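Long-range contacts in periplasmic beta-glucosidase (PDB 6R5T), which probably hydrolyses terminal, non-reducing beta-D-glucosyl residues in the periplasm with release of beta-D-glucose, as a glycoside hydrolase of family 3: residues 26-31 with 50-55; 44-49 with 72-77. The protein carries 1 engineered substitution. All coordinates share one frame; numbering follows the deposited sequence.

How the contacts relate
Both contacts belong to the first strands of the parallel barrel sheet in the N-terminal domain of this family 3 glycoside hydrolase, their centres about 11 Å apart. Along the chain their segments alternate: 26-31, 44-49, 50-55, 72-77. Strand 48-50 lies between strands 24-26 and 75-78 and gives residues to both. Contact 2 pairs it with strand 75-78 and includes the chain leading into both strands; contact 1 brings together the loops that leave strands 24-26 and 48-50, where Phe50 and Asn51 line the sugar pocket. Probable hydrogen bonds from Val26 N to Ala48 O and Asn51 N to Ala77 O join the two, so the sheet runs directly into the pocket wall.

Contact 1. Residues 26-31 with 50-55; sequences VSVGAD and FNTVTR. With GAL (beta-D-galactopyranose), chain C.
Two first torsions in the crowded position, between backbone N and carbonyl carbon, set up this contact: Ser27 with chi1 56° and Phe50 with chi1 66°. The Phe50 torsion swings its ring under Ser27 CB, which lies over the centre of one face, 3.7 Å from the centroid of the Phe50 ring, a CH-pi contact; the Ser27 torsion sets OG, 3.4 Å from Phe50 CZ. Asn51 takes the other course: its CG is anti to its own carbonyl carbon (chi1 -78°), which carries the amide toward the galactose.

The backbones meet through a single direct hydrogen bond, Phe50 N to Val26 O at 3.0 Å. The donor sits above the carbonyl plane, and beyond this point the two chains are bridged by water. One water accepts from Val28 N, donates to Phe50 O at 2.7 Å, and shares a further hydrogen bond with Thr52 OG1. Three bonds thus fix it between the diverging loops, and Val28 CG2 lies 4.2 Å from Thr52 OG1.

On the sugar side, Asn51 ND2 donates to GAL O3 at 2.9 Å, and GAL O2 comes obliquely to the Phe50 ring, 3.3 Å from Phe50 CE2. Glu486, from the C-terminal family region, also binds this galactose, so the site draws on two regions of the chain. Ser27 is second-shell: it packs on the aromatic ring that meets the sugar.

Asn288 OD1 accepts from Ser27 N, and its residue also touches Phe50. Val28 and Thr52 meet Met61 of helix 55-65, and Val26 and Val28 rest on Leu37 of helix 34-42. Both segments are beta-to-alpha loops of the barrel, leading from strands 24-26 and 48-50 into those two helices, with Asn51 and Val53 against Tyr78 of strand 75-78.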
ATOM      1  N   VAL A  26     -33.463  12.017  -1.748  1.00 14.98           N
ATOM      2  CA  VAL A  26     -32.956  13.411  -1.729  1.00 16.56           C
ATOM      3  C   VAL A  26     -32.923  13.951  -0.309  1.00 16.79           C
ATOM      4  O   VAL A  26     -33.602  13.440   0.565  1.00 17.79           O
ATOM      5  CB  VAL A  26     -33.799  14.331  -2.627  1.00 19.45           C
ATOM      6  CG1 VAL A  26     -33.578  14.033  -4.080  1.00 21.20           C
ATOM      7  CG2 VAL A  26     -35.262  14.225  -2.273  1.00 22.52           C
ATOM      8  N   SER A  27     -32.142  15.013  -0.137  1.00 19.02           N
ATOM      9  CA  SER A  27     -32.061  15.767   1.138  1.00 19.43           C
ATOM     10  C   SER A  27     -32.417  17.223   0.840  1.00 19.47           C
ATOM     11  O   SER A  27     -32.098  17.699  -0.251  1.00 20.29           O
ATOM     12  CB  SER A  27     -30.695  15.699   1.748  1.00 22.34           C
ATOM     13  OG  SER A  27     -29.717  16.153   0.831  1.00 24.16           O
ATOM     14  N   VAL A  28     -32.909  17.917   1.842  1.00 19.31           N
ATOM     15  CA  VAL A  28     -33.088  19.392   1.764  1.00 21.57           C
ATOM     16  C   VAL A  28     -31.695  20.014   1.707  1.00 22.62           C
ATOM     17  O   VAL A  28     -30.834  19.657   2.526  1.00 22.24           O
ATOM     18  CB  VAL A  28     -33.891  19.942   2.928  1.00 23.88           C
ATOM     19  CG1 VAL A  28     -34.004  21.454   2.833  1.00 28.98           C
ATOM     20  CG2 VAL A  28     -35.247  19.320   2.980  1.00 24.04           C
ATOM     21  N   GLY A  29     -31.484  20.890   0.758  1.00 20.75           N
ATOM     22  CA  GLY A  29     -30.175  21.531   0.570  1.00 25.52           C
ATOM     23  C   GLY A  29     -30.234  22.574  -0.518  1.00 26.01           C
ATOM     24  O   GLY A  29     -31.294  22.800  -1.107  1.00 26.92           O
ATOM     25  N   ALA A  30     -29.092  23.133  -0.864  1.00 32.07           N
ATOM     26  CA  ALA A  30     -28.989  24.112  -1.964  1.00 36.53           C
ATOM     27  C   ALA A  30     -29.526  23.476  -3.251  1.00 36.21           C
ATOM     28  O   ALA A  30     -30.268  24.150  -3.955  1.00 37.53           O
ATOM     29  CB  ALA A  30     -27.565  24.568  -2.104  1.00 39.18           C
ATOM     30  N   ASP A  31     -29.237  22.193  -3.482  1.00 33.14           N
ATOM     31  CA  ASP A  31     -29.662  21.448  -4.694  1.00 35.41           C
ATOM     32  C   ASP A  31     -31.170  21.176  -4.687  1.00 32.00           C
ATOM     33  O   ASP A  31     -31.733  20.920  -5.763  1.00 33.00           O
ATOM     34  CB  ASP A  31     -28.918  20.112  -4.802  1.00 42.41           C
ATOM     35  CG  ASP A  31     -27.472  20.228  -5.260  1.00 53.43           C
ATOM     36  OD1 ASP A  31     -27.181  21.144  -6.065  1.00 59.88           O
ATOM     37  OD2 ASP A  31     -26.644  19.390  -4.822  1.00 53.56           O
ATOM     38  N   PHE A  50     -33.318  11.810   3.030  1.00 15.46           N
ATOM     39  CA  PHE A  50     -32.300  11.651   4.098  1.00 14.99           C
ATOM     40  C   PHE A  50     -31.991  13.028   4.684  1.00 15.20           C
ATOM     41  O   PHE A  50     -32.189  14.048   4.012  1.00 16.70           O
ATOM     42  CB  PHE A  50     -31.061  10.923   3.592  1.00 15.56           C
ATOM     43  CG  PHE A  50     -30.224  11.611   2.551  1.00 16.42           C
ATOM     44  CD1 PHE A  50     -30.639  11.655   1.230  1.00 15.49           C
ATOM     45  CD2 PHE A  50     -29.030  12.228   2.875  1.00 18.67           C
ATOM     46  CE1 PHE A  50     -29.902  12.251   0.239  1.00 17.61           C
ATOM     47  CE2 PHE A  50     -28.301  12.879   1.884  1.00 18.99           C
ATOM     48  CZ  PHE A  50     -28.718  12.877   0.575  1.00 19.11           C
ATOM     49  N   ASN A  51     -31.493  12.995   5.922  1.00 16.74           N
ATOM     50  CA  ASN A  51     -30.999  14.171   6.687  1.00 16.84           C
ATOM     51  C   ASN A  51     -32.137  15.054   7.201  1.00 18.10           C
ATOM     52  O   ASN A  51     -31.809  16.132   7.708  1.00 19.04           O
ATOM     53  CB  ASN A  51     -30.002  14.982   5.860  1.00 20.04           C
ATOM     54  CG  ASN A  51     -28.611  14.375   5.788  1.00 21.60           C
ATOM     55  OD1 ASN A  51     -28.326  13.401   6.468  1.00 21.10           O
ATOM     56  ND2 ASN A  51     -27.778  14.907   4.907  1.00 20.83           N
ATOM     57  N   THR A  52     -33.399  14.602   7.188  1.00 16.52           N
ATOM     58  CA  THR A  52     -34.503  15.266   7.940  1.00 16.99           C
ATOM     59  C   THR A  52     -34.796  14.394   9.155  1.00 17.11           C
ATOM     60  O   THR A  52     -35.104  13.221   8.960  1.00 17.86           O
ATOM     61  CB  THR A  52     -35.737  15.453   7.036  1.00 18.23           C
ATOM     62  OG1 THR A  52     -35.368  16.399   6.039  1.00 19.05           O
ATOM     63  CG2 THR A  52     -36.960  15.866   7.797  1.00 19.12           C
ATOM     64  N   VAL A  53     -34.657  14.911  10.385  1.00 18.40           N
ATOM     65  CA  VAL A  53     -34.425  14.001  11.542  1.00 18.80           C
ATOM     66  C   VAL A  53     -35.250  14.334  12.791  1.00 21.17           C
ATOM     67  O   VAL A  53     -34.882  13.855  13.869  1.00 21.10           O
ATOM     68  CB  VAL A  53     -32.929  13.992  11.916  1.00 20.24           C
ATOM     69  CG1 VAL A  53     -32.103  13.550  10.704  1.00 21.14           C
ATOM     70  CG2 VAL A  53     -32.484  15.337  12.429  1.00 22.11           C
ATOM     71  N   THR A  54     -36.271  15.164  12.675  1.00 22.55           N
ATOM     72  CA  THR A  54     -37.136  15.451  13.844  1.00 23.59           C
ATOM     73  C   THR A  54     -38.579  15.117  13.495  1.00 21.01           C
ATOM     74  O   THR A  54     -38.950  15.208  12.328  1.00 22.73           O
ATOM     75  CB  THR A  54     -37.024  16.889  14.342  1.00 22.69           C
ATOM     76  OG1 THR A  54     -37.712  17.725  13.419  1.00 24.54           O
ATOM     77  CG2 THR A  54     -35.587  17.348  14.478  1.00 26.57           C
ATOM     78  N   ARG A  55     -39.333  14.754  14.503  1.00 20.28           N
ATOM     79  CA  ARG A  55     -40.739  14.322  14.296  1.00 22.06           C
ATOM     80  C   ARG A  55     -41.522  15.390  13.529  1.00 21.80           C
ATOM     81  O   ARG A  55     -42.177  15.073  12.533  1.00 21.50           O
ATOM     82  CB  ARG A  55     -41.441  13.977  15.603  1.00 24.39           C
ATOM     83  CG  ARG A  55     -42.938  13.805  15.367  1.00 26.25           C
ATOM     84  CD  ARG A  55     -43.651  13.697  16.675  1.00 27.49           C
ATOM     85  NE  ARG A  55     -43.459  12.398  17.278  1.00 28.38           N
ATOM     86  CZ  ARG A  55     -44.215  11.906  18.259  1.00 30.72           C
ATOM     87  NH1 ARG A  55     -45.247  12.596  18.746  1.00 31.73           N
ATOM     88  NH2 ARG A  55     -43.976  10.694  18.699  1.00 29.41           N
TER
HETATM   89  C1  GAL C   2     -23.110  12.504   2.319  1.00 29.67           C
HETATM   90  C2  GAL C   2     -24.075  12.722   3.501  1.00 34.60           C
HETATM   91  C3  GAL C   2     -24.126  14.225   3.795  1.00 32.26           C
HETATM   92  C4  GAL C   2     -22.688  14.706   4.106  1.00 31.55           C
HETATM   93  C5  GAL C   2     -21.779  14.331   2.919  1.00 32.12           C
HETATM   94  C6  GAL C   2     -20.317  14.650   3.207  1.00 30.95           C
HETATM   95  O2  GAL C   2     -25.358  12.226   3.154  1.00 34.85           O
HETATM   96  O3  GAL C   2     -24.966  14.415   4.952  1.00 27.40           O
HETATM   97  O4  GAL C   2     -22.303  13.986   5.300  1.00 32.57           O
HETATM   98  O5  GAL C   2     -21.790  12.884   2.654  1.00 31.86           O
HETATM   99  O6  GAL C   2     -19.507  14.211   2.088  1.00 34.30           O
HETATM  100  O   HOH W   1     -33.231  16.497   4.392  1.00 17.59           O

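Contact 2. Residues 44-49 with 72-77; sequences GKVGAI and IPLFHA
Gly44 ends helix 34-42 in a Schellman motif, its positive phi turning the chain toward the sheet. At Val46, CG1 is anti to the backbone N and meets Leu74 CD2 at 3.8 Å, the two side chains crossing obliquely. A water lies between Val46 O and Ile72 O, placed to donate to either, though it has more acceptors around it than protons to give. Gly47 O and Pro73 O both accept from Lys321 NZ, one ammonium group serving two carbonyls. Ala48 CB sits over the centre of the Phe75 ring, 3.5 Å from the centroid and 9° off the normal, a CH-pi contact over the face.

From here the strands run parallel, the pairing of a right-handed beta-alpha-beta unit of the TIM-type barrel in which helix 55-65 makes the crossover. Ile49 N donates to Phe75 O at 3.0 Å, nearly along the C=O axis, and Ile49 O accepts from Ala77 N at 2.8 Å in the carbonyl plane. Its side chain turns to the His76 side of the sheet, where Ile49 CB lies 3.5 Å from His76 CD2. The two side chains run alongside each other, with His76 NE2 buried and lacking any modelled partner.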
ATOM      1  N   GLY A  44     -45.625  12.966  -6.436  1.00 20.48           N
ATOM      2  CA  GLY A  44     -45.211  11.547  -6.515  1.00 21.43           C
ATOM      3  C   GLY A  44     -43.789  11.377  -7.054  1.00 21.19           C
ATOM      4  O   GLY A  44     -43.434  10.265  -7.491  1.00 23.33           O
ATOM      5  N   LYS A  45     -42.959  12.425  -7.017  1.00 18.70           N
ATOM      6  CA  LYS A  45     -41.643  12.418  -7.683  1.00 19.74           C
ATOM      7  C   LYS A  45     -40.518  12.164  -6.682  1.00 17.46           C
ATOM      8  O   LYS A  45     -39.379  12.266  -7.105  1.00 19.87           O
ATOM      9  CB  LYS A  45     -41.395  13.746  -8.393  1.00 24.02           C
ATOM     10  CG  LYS A  45     -42.373  13.984  -9.532  1.00 27.93           C
ATOM     11  CD  LYS A  45     -41.868  14.852 -10.631  1.00 38.70           C
ATOM     12  CE  LYS A  45     -42.191  16.310 -10.443  1.00 46.07           C
ATOM     13  NZ  LYS A  45     -42.120  17.046 -11.736  1.00 48.80           N
ATOM     14  N   VAL A  46     -40.827  11.799  -5.455  1.00 17.09           N
ATOM     15  CA  VAL A  46     -39.783  11.509  -4.417  1.00 18.13           C
ATOM     16  C   VAL A  46     -40.065  10.163  -3.785  1.00 18.05           C
ATOM     17  O   VAL A  46     -41.180   9.923  -3.345  1.00 18.68           O
ATOM     18  CB  VAL A  46     -39.743  12.612  -3.355  1.00 18.01           C
ATOM     19  CG1 VAL A  46     -38.695  12.306  -2.280  1.00 18.76           C
ATOM     20  CG2 VAL A  46     -39.516  13.968  -3.981  1.00 20.80           C
ATOM     21  N   GLY A  47     -39.037   9.332  -3.605  1.00 15.81           N
ATOM     22  CA  GLY A  47     -39.204   8.022  -2.980  1.00 16.41           C
ATOM     23  C   GLY A  47     -38.797   8.039  -1.517  1.00 16.49           C
ATOM     24  O   GLY A  47     -39.393   7.340  -0.700  1.00 15.68           O
ATOM     25  N   ALA A  48     -37.767   8.829  -1.173  1.00 15.26           N
ATOM     26  CA  ALA A  48     -37.259   8.849   0.195  1.00 15.62           C
ATOM     27  C   ALA A  48     -36.415  10.075   0.429  1.00 14.51           C
ATOM     28  O   ALA A  48     -35.973  10.731  -0.516  1.00 14.30           O
ATOM     29  CB  ALA A  48     -36.453   7.591   0.429  1.00 17.06           C
ATOM     30  N   ILE A  49     -36.242  10.354   1.708  1.00 15.18           N
ATOM     31  CA  ILE A  49     -35.559  11.561   2.180  1.00 14.77           C
ATOM     32  C   ILE A  49     -34.412  11.077   3.047  1.00 15.30           C
ATOM     33  O   ILE A  49     -34.590  10.105   3.794  1.00 14.53           O
ATOM     34  CB  ILE A  49     -36.540  12.418   2.971  1.00 17.70           C
ATOM     35  CG1 ILE A  49     -37.720  12.856   2.109  1.00 20.43           C
ATOM     36  CG2 ILE A  49     -35.843  13.612   3.608  1.00 18.64           C
ATOM     37  CD1 ILE A  49     -37.365  13.765   1.016  1.00 20.98           C
ATOM     38  N   ILE A  72     -48.102   7.037  -1.910  1.00 19.65           N
ATOM     39  CA  ILE A  72     -47.068   6.064  -1.452  1.00 17.03           C
ATOM     40  C   ILE A  72     -46.219   6.797  -0.419  1.00 17.14           C
ATOM     41  O   ILE A  72     -45.641   7.837  -0.725  1.00 18.26           O
ATOM     42  CB  ILE A  72     -46.234   5.542  -2.639  1.00 18.23           C
ATOM     43  CG1 ILE A  72     -47.099   4.754  -3.636  1.00 18.38           C
ATOM     44  CG2 ILE A  72     -45.085   4.703  -2.121  1.00 15.57           C
ATOM     45  CD1 ILE A  72     -46.403   4.405  -4.894  1.00 17.85           C
ATOM     46  N   PRO A  73     -46.098   6.252   0.810  1.00 17.05           N
ATOM     47  CA  PRO A  73     -45.357   6.933   1.865  1.00 16.82           C
ATOM     48  C   PRO A  73     -43.846   6.982   1.580  1.00 16.59           C
ATOM     49  O   PRO A  73     -43.322   6.127   0.857  1.00 16.17           O
ATOM     50  CB  PRO A  73     -45.562   6.094   3.098  1.00 17.64           C
ATOM     51  CG  PRO A  73     -45.794   4.739   2.553  1.00 18.42           C
ATOM     52  CD  PRO A  73     -46.611   4.963   1.278  1.00 17.80           C
ATOM     53  N   LEU A  74     -43.232   8.023   2.102  1.00 16.90           N
ATOM     54  CA  LEU A  74     -41.752   8.140   2.082  1.00 15.13           C
ATOM     55  C   LEU A  74     -41.203   7.215   3.146  1.00 14.50           C
ATOM     56  O   LEU A  74     -41.892   6.928   4.134  1.00 18.63           O
ATOM     57  CB  LEU A  74     -41.380   9.584   2.432  1.00 17.05           C
ATOM     58  CG  LEU A  74     -41.880  10.613   1.440  1.00 16.63           C
ATOM     59  CD1 LEU A  74     -41.847  11.977   2.080  1.00 18.53           C
ATOM     60  CD2 LEU A  74     -41.066  10.587   0.165  1.00 17.96           C
ATOM     61  N   PHE A  75     -39.935   6.846   2.971  1.00 15.70           N
ATOM     62  CA  PHE A  75     -39.108   6.530   4.157  1.00 15.07           C
ATOM     63  C   PHE A  75     -38.074   7.642   4.365  1.00 14.67           C
ATOM     64  O   PHE A  75     -37.713   8.379   3.432  1.00 14.85           O
ATOM     65  CB  PHE A  75     -38.519   5.118   4.101  1.00 15.21           C
ATOM     66  CG  PHE A  75     -37.383   4.901   3.147  1.00 15.85           C
ATOM     67  CD1 PHE A  75     -36.107   5.352   3.424  1.00 17.15           C
ATOM     68  CD2 PHE A  75     -37.556   4.147   2.004  1.00 16.55           C
ATOM     69  CE1 PHE A  75     -35.052   5.080   2.556  1.00 16.00           C
ATOM     70  CE2 PHE A  75     -36.520   3.893   1.122  1.00 16.99           C
ATOM     71  CZ  PHE A  75     -35.260   4.360   1.398  1.00 17.07           C
ATOM     72  N   HIS A  76     -37.603   7.729   5.599  1.00 14.83           N
ATOM     73  CA  HIS A  76     -36.647   8.772   6.048  1.00 15.06           C
ATOM     74  C   HIS A  76     -35.409   8.098   6.614  1.00 15.34           C
ATOM     75  O   HIS A  76     -35.553   7.236   7.506  1.00 14.71           O
ATOM     76  CB  HIS A  76     -37.287   9.707   7.093  1.00 15.82           C
ATOM     77  CG  HIS A  76     -38.238  10.669   6.482  1.00 17.40           C
ATOM     78  ND1 HIS A  76     -39.534  10.282   6.157  1.00 18.51           N
ATOM     79  CD2 HIS A  76     -38.099  11.972   6.102  1.00 18.35           C
ATOM     80  CE1 HIS A  76     -40.115  11.332   5.579  1.00 19.24           C
ATOM     81  NE2 HIS A  76     -39.288  12.365   5.557  1.00 20.21           N
ATOM     82  N   ALA A  77     -34.255   8.497   6.099  1.00 14.61           N
ATOM     83  CA  ALA A  77     -32.973   7.900   6.506  1.00 14.56           C
ATOM     84  C   ALA A  77     -32.047   8.944   7.104  1.00 14.05           C
ATOM     85  O   ALA A  77     -32.164  10.145   6.832  1.00 14.31           O
ATOM     86  CB  ALA A  77     -32.363   7.183   5.319  1.00 14.13           C
TER
HETATM   87  O   HOH W   2     -42.883   7.855  -2.064  1.00 17.59           O